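Local coordinates for ABC transporter binding protein AcbH (Actinoplanes, PDB 3OO8) that binds beta-D-galactopyranose as the extracellular solute receptor of a bacterial ABC transporter, at residues P189-F194 and K385-F390; Y204-K209 and P220-V225; G28-G33 and K316-Y321. The protein carries 2 engineered substitutions. All blocks are in the same frame, centred on the assembly; numbering follows the deposited sequence.

Contact 1: P189-F194 and K385-F390; sequences PALGTF and KLIQQF
Ile387 reaches from helix 377-392 to segment 189-194, where the chain enters helix 191-201, within the class 2 solute-binding protein fold. Its two branches do separate work. The gamma methyl CG2 lies 3.7 Å from CB of Ala190, while the longer arm ends in CD1, which is 3.7 Å from CD2 of Leu191. The same CD1 is 4.0 Å from CB of Phe194. With CG1 turned away from its own carbonyl carbon (chi1 -74°) and CD1 extended beyond it, the isoleucine can serve all three neighbours. A beta-branched residue suits this place because CG2 meets Ala190 while the CG1 arm carries CD1 on to Leu191 and Phe194. The small Ala190 suits a close approach of the backbones, CA of Ala190 lying 7.2 Å from CA of Ile387.

Outside this apolar layer, Trp229 of helix 220-232 packs on Ile387. Leu191 also packs on Glu372, a galactose-binding position altered by engineering here, so the contact borders the site where the sugar is seen in this protein. One loop residue, Asp184, holds both segments: its OD1 is hydrogen-bonded to the backbone N of Ala190, and its backbone O accepts a hydrogen bond from NE2 of Gln388.

Contact 2: Y204-K209 and P220-V225; sequences YDYHIK and PGVTKV
Tyr206 reaches from helix 204-212 to the start of helix 220-232, meeting Gly221 and Val222 with its far end. Its CB leaves the backbone pointing at the other helix, and CG stands anti to the backbone N (chi1 -179°), which carries the ring straight outward. Along its length the side chain packs on Asn198 of helix 191-201 and on Val215 of the connecting loop, and its far end arrives at 220-225. A long, rigid side chain suits the 8.7 Å between CA of Tyr206 and CA of Gly221. At the far end of the ring CZ comes to 3.9 Å from CA of Gly221. The hydroxyl goes further, with OH 3.3 Å from CA of Gly221, an approach that glycine suits since it has no side chain to block it.

The two helices are consecutive in the chain, joined by a short connection, within the class 2 solute-binding protein fold. Asp219, immediately before the second helix, takes part in hydrogen bonds through OD2 with both the Tyr206 hydroxyl and the backbone N of Gly221. This shared carboxylate oxygen ties the phenol to the beginning of helix 220-232. The N of Val222 lies 3.4 Å from the Tyr206 OH, but at an angle too poor for a hydrogen bond. Alongside, CG2 of Val222 supplies an apolar neighbour 3.8 Å from that same OH.

Contact 3: G28-G33 and K316-Y321; sequences GPITFG and KKVLQY
Strand 30-34, in the mixed sheet of this solute-binding protein, is faced by helix 312-322, and Val318 is the helix residue through which the two segments meet. Ile30 and Val318 reach toward each other tip to tip, CD1 of Ile30 lying 3.8 Å from CG2 of Val318. The CB of Val318 is only slightly farther, 4.1 Å from the same CD1. Ile30 holds CG1 between its backbone N and carbonyl carbon (chi1 68°), and from there CD1 extends toward the helix.

The other valine methyl goes to the second partner: CG1 of Val318 approaches Phe32 at the ring's edge, near its plane, 4.4 Å from CE1. Val318 thus divides its fork between two residues of one face of the strand, which lie two positions apart. Short, branched valine suits a helix face set close to a sheet, where CA of Ile30 and CA of Val318 are 9.0 Å apart; isoleucine and phenylalanine on the strand bridge that distance with larger apolar groups.

The strand is held between strands 60-64 and 85-89, both parallel to it. Leu85 of strand 85-89 packs against Ile30, Phe32 and Val318 alike, while the Phe32 ring stacks edge-to-face with Phe45 of helix 39-56, a second helix beside the contact.

How the contacts relate
Near the N terminus the chain lays down strand 30-34, whose partner in contact 3, helix 312-322, arrives only some 280 residues later. Within that long loop, the chain passes through 189-194, then 204-209, and soon closes contact 2 at 220-225. Contact 1 closes last, when 385-390 returns to 189-194, so contact 2 nests inside both longer loops while contacts 1 and 3 cross. Contacts 1 and 2 adjoin: CD1 of Phe194 packs on CG1 of Val225 at 3.7 Å, joining helix 191-201 to helix 220-232. Together they tie helices 191-201, 204-212, 220-232 and 377-392; contact 3 ties the N-terminal strand to helix 312-322 on the opposite side of the chain's centre, consistent with a two-lobed solute-binding protein.

Contact 1: P189-F194 and K385-F390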
loop_
_atom_site.group_PDB
_atom_site.type_symbol
_atom_site.label_atom_id
_atom_site.label_comp_id
_atom_site.label_asym_id
_atom_site.label_seq_id
_atom_site.Cartn_x
_atom_site.Cartn_y
_atom_site.Cartn_z
ATOM N N PRO A 189 1.495 -8.957 8.157
ATOM C CA PRO A 189 2.130 -7.740 8.693
ATOM C C PRO A 189 3.653 -7.635 8.494
ATOM O O PRO A 189 4.144 -6.559 8.114
ATOM C CB PRO A 189 1.786 -7.791 10.205
ATOM C CG PRO A 189 0.457 -8.518 10.221
ATOM C CD PRO A 189 0.646 -9.613 9.178
ATOM N N ALA A 190 4.392 -8.731 8.686
ATOM C CA ALA A 190 5.859 -8.689 8.587
ATOM C C ALA A 190 6.364 -8.453 7.174
ATOM O O ALA A 190 7.530 -8.085 6.994
ATOM C CB ALA A 190 6.484 -9.996 9.175
ATOM N N LEU A 191 5.521 -8.730 6.191
ATOM C CA LEU A 191 5.929 -8.453 4.807
ATOM C C LEU A 191 6.267 -6.970 4.660
ATOM O O LEU A 191 7.135 -6.611 3.864
ATOM C CB LEU A 191 4.826 -8.818 3.824
ATOM C CG LEU A 191 4.320 -10.275 3.846
ATOM C CD1 LEU A 191 3.354 -10.477 2.676
ATOM C CD2 LEU A 191 5.550 -11.198 3.743
ATOM N N GLY A 192 5.584 -6.112 5.420
ATOM C CA GLY A 192 5.845 -4.660 5.352
ATOM C C GLY A 192 7.250 -4.305 5.803
ATOM O O GLY A 192 7.822 -3.320 5.355
ATOM N N THR A 193 7.775 -5.036 6.786
ATOM C CA THR A 193 9.139 -4.790 7.237
ATOM C C THR A 193 10.143 -5.216 6.145
ATOM O O THR A 193 11.132 -4.511 5.891
ATOM C CB THR A 193 9.418 -5.470 8.587
ATOM O OG1 THR A 193 8.681 -4.759 9.592
ATOM C CG2 THR A 193 10.896 -5.393 8.903
ATOM N N PHE A 194 9.894 -6.358 5.510
ATOM C CA PHE A 194 10.750 -6.765 4.398
ATOM C C PHE A 194 10.768 -5.667 3.330
ATOM O O PHE A 194 11.843 -5.210 2.895
ATOM C CB PHE A 194 10.334 -8.088 3.737
ATOM C CG PHE A 194 11.226 -8.439 2.579
ATOM C CD1 PHE A 194 12.390 -9.191 2.775
ATOM C CD2 PHE A 194 10.955 -7.942 1.300
ATOM C CE1 PHE A 194 13.234 -9.461 1.732
ATOM C CE2 PHE A 194 11.827 -8.188 0.239
ATOM C CZ PHE A 194 12.958 -8.962 0.461
ATOM N N LYS A 385 5.368 -17.514 5.233
ATOM C CA LYS A 385 5.847 -18.573 6.088
ATOM C C LYS A 385 7.356 -18.486 6.255
ATOM O O LYS A 385 7.885 -18.723 7.351
ATOM C CB LYS A 385 5.472 -19.937 5.488
ATOM C CG LYS A 385 5.501 -21.063 6.489
ATOM C CD LYS A 385 5.124 -22.406 5.847
ATOM C CE LYS A 385 3.703 -22.411 5.293
ATOM N NZ LYS A 385 3.649 -21.851 3.910
ATOM N N LEU A 386 8.043 -18.119 5.172
ATOM C CA LEU A 386 9.505 -18.060 5.240
ATOM C C LEU A 386 9.938 -16.926 6.170
ATOM O O LEU A 386 10.907 -17.051 6.895
ATOM C CB LEU A 386 10.136 -17.924 3.840
ATOM C CG LEU A 386 9.848 -19.133 2.961
ATOM C CD1 LEU A 386 10.269 -18.815 1.514
ATOM C CD2 LEU A 386 10.611 -20.364 3.490
ATOM N N ILE A 387 9.201 -15.813 6.160
ATOM C CA ILE A 387 9.532 -14.710 7.047
ATOM C C ILE A 387 9.234 -15.061 8.495
ATOM O O ILE A 387 9.965 -14.670 9.366
ATOM C CB ILE A 387 8.925 -13.377 6.563
ATOM C CG1 ILE A 387 9.738 -12.916 5.347
ATOM C CG2 ILE A 387 8.907 -12.338 7.678
ATOM C CD1 ILE A 387 9.128 -11.769 4.570
ATOM N N GLN A 388 8.198 -15.868 8.720
ATOM C CA GLN A 388 7.914 -16.347 10.085
ATOM C C GLN A 388 9.046 -17.229 10.575
ATOM O O GLN A 388 9.462 -17.147 11.743
ATOM C CB GLN A 388 6.591 -17.101 10.140
ATOM C CG GLN A 388 5.385 -16.173 10.202
ATOM C CD GLN A 388 4.080 -16.896 10.061
ATOM O OE1 GLN A 388 4.012 -17.996 9.503
ATOM N NE2 GLN A 388 3.020 -16.279 10.558
ATOM N N GLN A 389 9.587 -18.029 9.664
ATOM C CA GLN A 389 10.712 -18.899 10.002
ATOM C C GLN A 389 11.942 -18.051 10.394
ATOM O O GLN A 389 12.625 -18.338 11.386
ATOM C CB GLN A 389 10.975 -19.875 8.846
ATOM C CG GLN A 389 12.025 -20.928 9.144
ATOM C CD GLN A 389 12.106 -21.998 8.059
ATOM O OE1 GLN A 389 11.393 -21.938 7.049
ATOM N NE2 GLN A 389 12.997 -22.971 8.257
ATOM N N PHE A 390 12.185 -16.959 9.667
ATOM C CA PHE A 390 13.262 -16.038 10.014
ATOM C C PHE A 390 13.045 -15.404 11.401
ATOM O O PHE A 390 13.947 -15.354 12.237
ATOM C CB PHE A 390 13.410 -14.924 8.960
ATOM C CG PHE A 390 14.360 -13.841 9.381
ATOM C CD1 PHE A 390 15.741 -14.019 9.295
ATOM C CD2 PHE A 390 13.882 -12.641 9.908
ATOM C CE1 PHE A 390 16.629 -13.004 9.702
ATOM C CE2 PHE A 390 14.764 -11.644 10.331
ATOM C CZ PHE A 390 16.127 -11.812 10.229
#

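Contact 2: Y204-K209 and P220-V225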
loop_
_atom_site.group_PDB
_atom_site.type_symbol
_atom_site.label_atom_id
_atom_site.label_comp_id
_atom_site.label_asym_id
_atom_site.label_seq_id
_atom_site.Cartn_x
_atom_site.Cartn_y
_atom_site.Cartn_z
ATOM N N TYR A 204 13.889 1.278 -4.945
ATOM C CA TYR A 204 12.593 0.904 -5.532
ATOM C C TYR A 204 12.753 0.010 -6.759
ATOM O O TYR A 204 12.068 -1.010 -6.905
ATOM C CB TYR A 204 11.827 2.166 -5.944
ATOM C CG TYR A 204 10.481 1.892 -6.578
ATOM C CD1 TYR A 204 9.347 1.701 -5.807
ATOM C CD2 TYR A 204 10.339 1.893 -7.956
ATOM C CE1 TYR A 204 8.111 1.456 -6.395
ATOM C CE2 TYR A 204 9.099 1.647 -8.543
ATOM C CZ TYR A 204 8.001 1.446 -7.760
ATOM O OH TYR A 204 6.786 1.203 -8.363
ATOM N N ASP A 205 13.634 0.419 -7.672
ATOM C CA ASP A 205 13.810 -0.360 -8.887
ATOM C C ASP A 205 14.203 -1.806 -8.606
ATOM O O ASP A 205 13.640 -2.756 -9.176
ATOM C CB ASP A 205 14.845 0.298 -9.793
ATOM C CG ASP A 205 14.331 1.583 -10.429
ATOM O OD1 ASP A 205 13.093 1.786 -10.492
ATOM O OD2 ASP A 205 15.183 2.387 -10.868
ATOM N N TYR A 206 15.140 -1.985 -7.678
ATOM C CA TYR A 206 15.508 -3.334 -7.228
ATOM C C TYR A 206 14.358 -4.087 -6.550
ATOM O O TYR A 206 14.160 -5.273 -6.799
ATOM C CB TYR A 206 16.668 -3.237 -6.214
ATOM C CG TYR A 206 17.161 -4.571 -5.692
ATOM C CD1 TYR A 206 18.223 -5.231 -6.300
ATOM C CD2 TYR A 206 16.622 -5.147 -4.536
ATOM C CE1 TYR A 206 18.683 -6.456 -5.808
ATOM C CE2 TYR A 206 17.047 -6.377 -4.067
ATOM C CZ TYR A 206 18.115 -7.007 -4.668
ATOM O OH TYR A 206 18.577 -8.197 -4.191
ATOM N N HIS A 207 13.627 -3.422 -5.644
ATOM C CA HIS A 207 12.496 -4.077 -5.024
ATOM C C HIS A 207 11.496 -4.592 -6.058
ATOM O O HIS A 207 11.103 -5.758 -5.974
ATOM C CB HIS A 207 11.825 -3.145 -3.999
ATOM C CG HIS A 207 10.650 -3.751 -3.291
ATOM N ND1 HIS A 207 10.753 -4.797 -2.391
ATOM C CD2 HIS A 207 9.336 -3.408 -3.322
ATOM C CE1 HIS A 207 9.550 -5.084 -1.920
ATOM N NE2 HIS A 207 8.674 -4.258 -2.472
ATOM N N ILE A 208 11.153 -3.772 -7.061
ATOM C CA ILE A 208 10.204 -4.213 -8.081
ATOM C C ILE A 208 10.786 -5.364 -8.930
ATOM O O ILE A 208 10.069 -6.317 -9.244
ATOM C CB ILE A 208 9.667 -3.031 -8.968
ATOM C CG1 ILE A 208 9.023 -1.953 -8.097
ATOM C CG2 ILE A 208 8.621 -3.539 -9.941
ATOM C CD1 ILE A 208 7.907 -2.501 -7.156
ATOM N N LYS A 209 12.079 -5.300 -9.257
ATOM C CA LYS A 209 12.735 -6.394 -9.991
ATOM C C LYS A 209 12.634 -7.683 -9.207
ATOM O O LYS A 209 12.314 -8.743 -9.774
ATOM C CB LYS A 209 14.194 -6.070 -10.281
ATOM C CG LYS A 209 14.428 -5.104 -11.447
ATOM C CD LYS A 209 15.924 -4.848 -11.561
ATOM C CE LYS A 209 16.253 -4.029 -12.786
ATOM N NZ LYS A 209 17.719 -3.753 -12.789
ATOM N N PRO A 220 22.541 -11.134 -3.340
ATOM C CA PRO A 220 23.067 -10.617 -2.072
ATOM C C PRO A 220 22.282 -9.434 -1.500
ATOM O O PRO A 220 22.380 -9.184 -0.310
ATOM C CB PRO A 220 24.484 -10.156 -2.437
ATOM C CG PRO A 220 24.878 -11.042 -3.583
ATOM C CD PRO A 220 23.599 -11.306 -4.356
ATOM N N GLY A 221 21.550 -8.696 -2.335
ATOM C CA GLY A 221 20.755 -7.580 -1.796
ATOM C C GLY A 221 19.712 -8.074 -0.803
ATOM O O GLY A 221 19.312 -7.332 0.108
ATOM N N VAL A 222 19.230 -9.295 -1.025
ATOM C CA VAL A 222 18.256 -9.913 -0.137
ATOM C C VAL A 222 18.917 -10.333 1.163
ATOM O O VAL A 222 18.335 -10.210 2.246
ATOM C CB VAL A 222 17.514 -11.081 -0.820
ATOM C CG1 VAL A 222 16.604 -11.770 0.156
ATOM C CG2 VAL A 222 16.681 -10.538 -1.955
ATOM N N THR A 223 20.138 -10.847 1.064
ATOM C CA THR A 223 20.891 -11.183 2.264
ATOM C C THR A 223 21.070 -9.934 3.107
ATOM O O THR A 223 20.919 -9.990 4.329
ATOM C CB THR A 223 22.297 -11.737 1.926
ATOM O OG1 THR A 223 22.181 -12.725 0.887
ATOM C CG2 THR A 223 22.898 -12.391 3.186
ATOM N N LYS A 224 21.339 -8.816 2.462
ATOM C CA LYS A 224 21.555 -7.556 3.176
ATOM C C LYS A 224 20.310 -7.079 3.889
ATOM O O LYS A 224 20.406 -6.504 4.988
ATOM C CB LYS A 224 22.068 -6.482 2.243
ATOM C CG LYS A 224 23.516 -6.642 1.805
ATOM C CD LYS A 224 23.862 -5.481 0.912
ATOM C CE LYS A 224 22.622 -5.111 0.111
ATOM N NZ LYS A 224 22.898 -4.385 -1.131
ATOM N N VAL A 225 19.148 -7.281 3.265
ATOM C CA VAL A 225 17.874 -7.005 3.951
ATOM C C VAL A 225 17.727 -7.785 5.247
ATOM O O VAL A 225 17.430 -7.220 6.302
ATOM C CB VAL A 225 16.646 -7.235 3.042
ATOM C CG1 VAL A 225 15.336 -7.194 3.870
ATOM C CG2 VAL A 225 16.620 -6.219 1.921
#

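Contact 3: G28-G33 and K316-Y321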
loop_
_atom_site.group_PDB
_atom_site.type_symbol
_atom_site.label_atom_id
_atom_site.label_comp_id
_atom_site.label_asym_id
_atom_site.label_seq_id
_atom_site.Cartn_x
_atom_site.Cartn_y
_atom_site.Cartn_z
ATOM N N GLY A 28 -23.837 7.426 -23.637
ATOM C CA GLY A 28 -24.857 6.419 -23.283
ATOM C C GLY A 28 -24.508 5.708 -21.993
ATOM O O GLY A 28 -23.339 5.728 -21.599
ATOM N N PRO A 29 -25.493 5.078 -21.330
ATOM C CA PRO A 29 -25.228 4.451 -20.004
ATOM C C PRO A 29 -24.072 3.456 -20.021
ATOM O O PRO A 29 -24.046 2.550 -20.862
ATOM C CB PRO A 29 -26.517 3.697 -19.675
ATOM C CG PRO A 29 -27.561 4.273 -20.561
ATOM C CD PRO A 29 -26.893 4.912 -21.763
ATOM N N ILE A 30 -23.127 3.628 -19.101
ATOM C CA ILE A 30 -22.085 2.617 -18.906
ATOM C C ILE A 30 -22.402 1.683 -17.749
ATOM O O ILE A 30 -23.196 2.020 -16.887
ATOM C CB ILE A 30 -20.689 3.263 -18.710
ATOM C CG1 ILE A 30 -20.596 4.027 -17.388
ATOM C CG2 ILE A 30 -20.360 4.179 -19.877
ATOM C CD1 ILE A 30 -19.146 4.268 -16.880
ATOM N N THR A 31 -21.780 0.505 -17.730
ATOM C CA THR A 31 -21.816 -0.331 -16.547
ATOM C C THR A 31 -20.471 -0.242 -15.829
ATOM O O THR A 31 -19.439 0.039 -16.436
ATOM C CB THR A 31 -22.143 -1.791 -16.897
ATOM O OG1 THR A 31 -21.237 -2.261 -17.905
ATOM C CG2 THR A 31 -23.596 -1.870 -17.410
ATOM N N PHE A 32 -20.502 -0.508 -14.526
ATOM C CA PHE A 32 -19.308 -0.356 -13.712
ATOM C C PHE A 32 -19.185 -1.568 -12.809
ATOM O O PHE A 32 -20.041 -1.811 -11.965
ATOM C CB PHE A 32 -19.408 0.904 -12.831
ATOM C CG PHE A 32 -18.093 1.582 -12.614
ATOM C CD1 PHE A 32 -17.959 2.935 -12.855
ATOM C CD2 PHE A 32 -16.998 0.865 -12.124
ATOM C CE1 PHE A 32 -16.738 3.574 -12.669
ATOM C CE2 PHE A 32 -15.765 1.508 -11.922
ATOM C CZ PHE A 32 -15.643 2.874 -12.224
ATOM N N GLY A 33 -18.112 -2.330 -12.987
ATOM C CA GLY A 33 -17.861 -3.487 -12.135
ATOM C C GLY A 33 -17.200 -3.002 -10.873
ATOM O O GLY A 33 -16.120 -2.400 -10.933
ATOM N N LYS A 316 -14.459 6.631 -20.747
ATOM C CA LYS A 316 -13.342 7.551 -20.603
ATOM C C LYS A 316 -13.765 8.884 -20.002
ATOM O O LYS A 316 -13.004 9.485 -19.268
ATOM C CB LYS A 316 -12.628 7.750 -21.950
ATOM C CG LYS A 316 -11.781 6.564 -22.350
ATOM C CD LYS A 316 -11.226 6.741 -23.782
ATOM C CE LYS A 316 -10.342 5.578 -24.174
ATOM N NZ LYS A 316 -9.883 5.761 -25.614
ATOM N N LYS A 317 -14.983 9.348 -20.288
ATOM C CA LYS A 317 -15.425 10.616 -19.701
ATOM C C LYS A 317 -15.582 10.454 -18.204
ATOM O O LYS A 317 -15.242 11.352 -17.445
ATOM C CB LYS A 317 -16.773 11.079 -20.273
ATOM C CG LYS A 317 -16.725 11.497 -21.742
ATOM C CD LYS A 317 -18.018 12.246 -22.126
ATOM C CE LYS A 317 -18.189 13.545 -21.319
ATOM N NZ LYS A 317 -19.340 14.423 -21.739
ATOM N N VAL A 318 -16.079 9.285 -17.803
ATOM C CA VAL A 318 -16.278 8.994 -16.380
ATOM C C VAL A 318 -14.900 8.908 -15.711
ATOM O O VAL A 318 -14.699 9.419 -14.606
ATOM C CB VAL A 318 -17.174 7.761 -16.141
ATOM C CG1 VAL A 318 -17.234 7.429 -14.630
ATOM C CG2 VAL A 318 -18.606 8.041 -16.604
ATOM N N LEU A 319 -13.935 8.254 -16.359
ATOM C CA LEU A 319 -12.584 8.226 -15.793
ATOM C C LEU A 319 -11.983 9.625 -15.626
ATOM O O LEU A 319 -11.286 9.887 -14.652
ATOM C CB LEU A 319 -11.654 7.359 -16.646
ATOM C CG LEU A 319 -11.832 5.836 -16.588
ATOM C CD1 LEU A 319 -10.906 5.133 -17.611
ATOM C CD2 LEU A 319 -11.608 5.239 -15.173
ATOM N N GLN A 320 -12.190 10.511 -16.606
ATOM C CA GLN A 320 -11.717 11.885 -16.471
ATOM C C GLN A 320 -12.267 12.538 -15.215
ATOM O O GLN A 320 -11.539 13.233 -14.522
ATOM C CB GLN A 320 -12.071 12.701 -17.717
ATOM C CG GLN A 320 -11.249 12.240 -18.864
ATOM C CD GLN A 320 -11.630 12.877 -20.196
ATOM O OE1 GLN A 320 -12.438 13.797 -20.249
ATOM N NE2 GLN A 320 -11.029 12.392 -21.273
ATOM N N TYR A 321 -13.541 12.306 -14.929
ATOM C CA TYR A 321 -14.156 12.837 -13.713
ATOM C C TYR A 321 -13.537 12.220 -12.468
ATOM O O TYR A 321 -13.266 12.920 -11.463
ATOM C CB TYR A 321 -15.684 12.636 -13.752
ATOM C CG TYR A 321 -16.312 12.995 -12.419
ATOM C CD1 TYR A 321 -16.658 14.318 -12.131
ATOM C CD2 TYR A 321 -16.466 12.047 -11.438
ATOM C CE1 TYR A 321 -17.154 14.655 -10.896
ATOM C CE2 TYR A 321 -16.982 12.373 -10.233
ATOM C CZ TYR A 321 -17.302 13.660 -9.959
ATOM O OH TYR A 321 -17.805 13.924 -8.698
#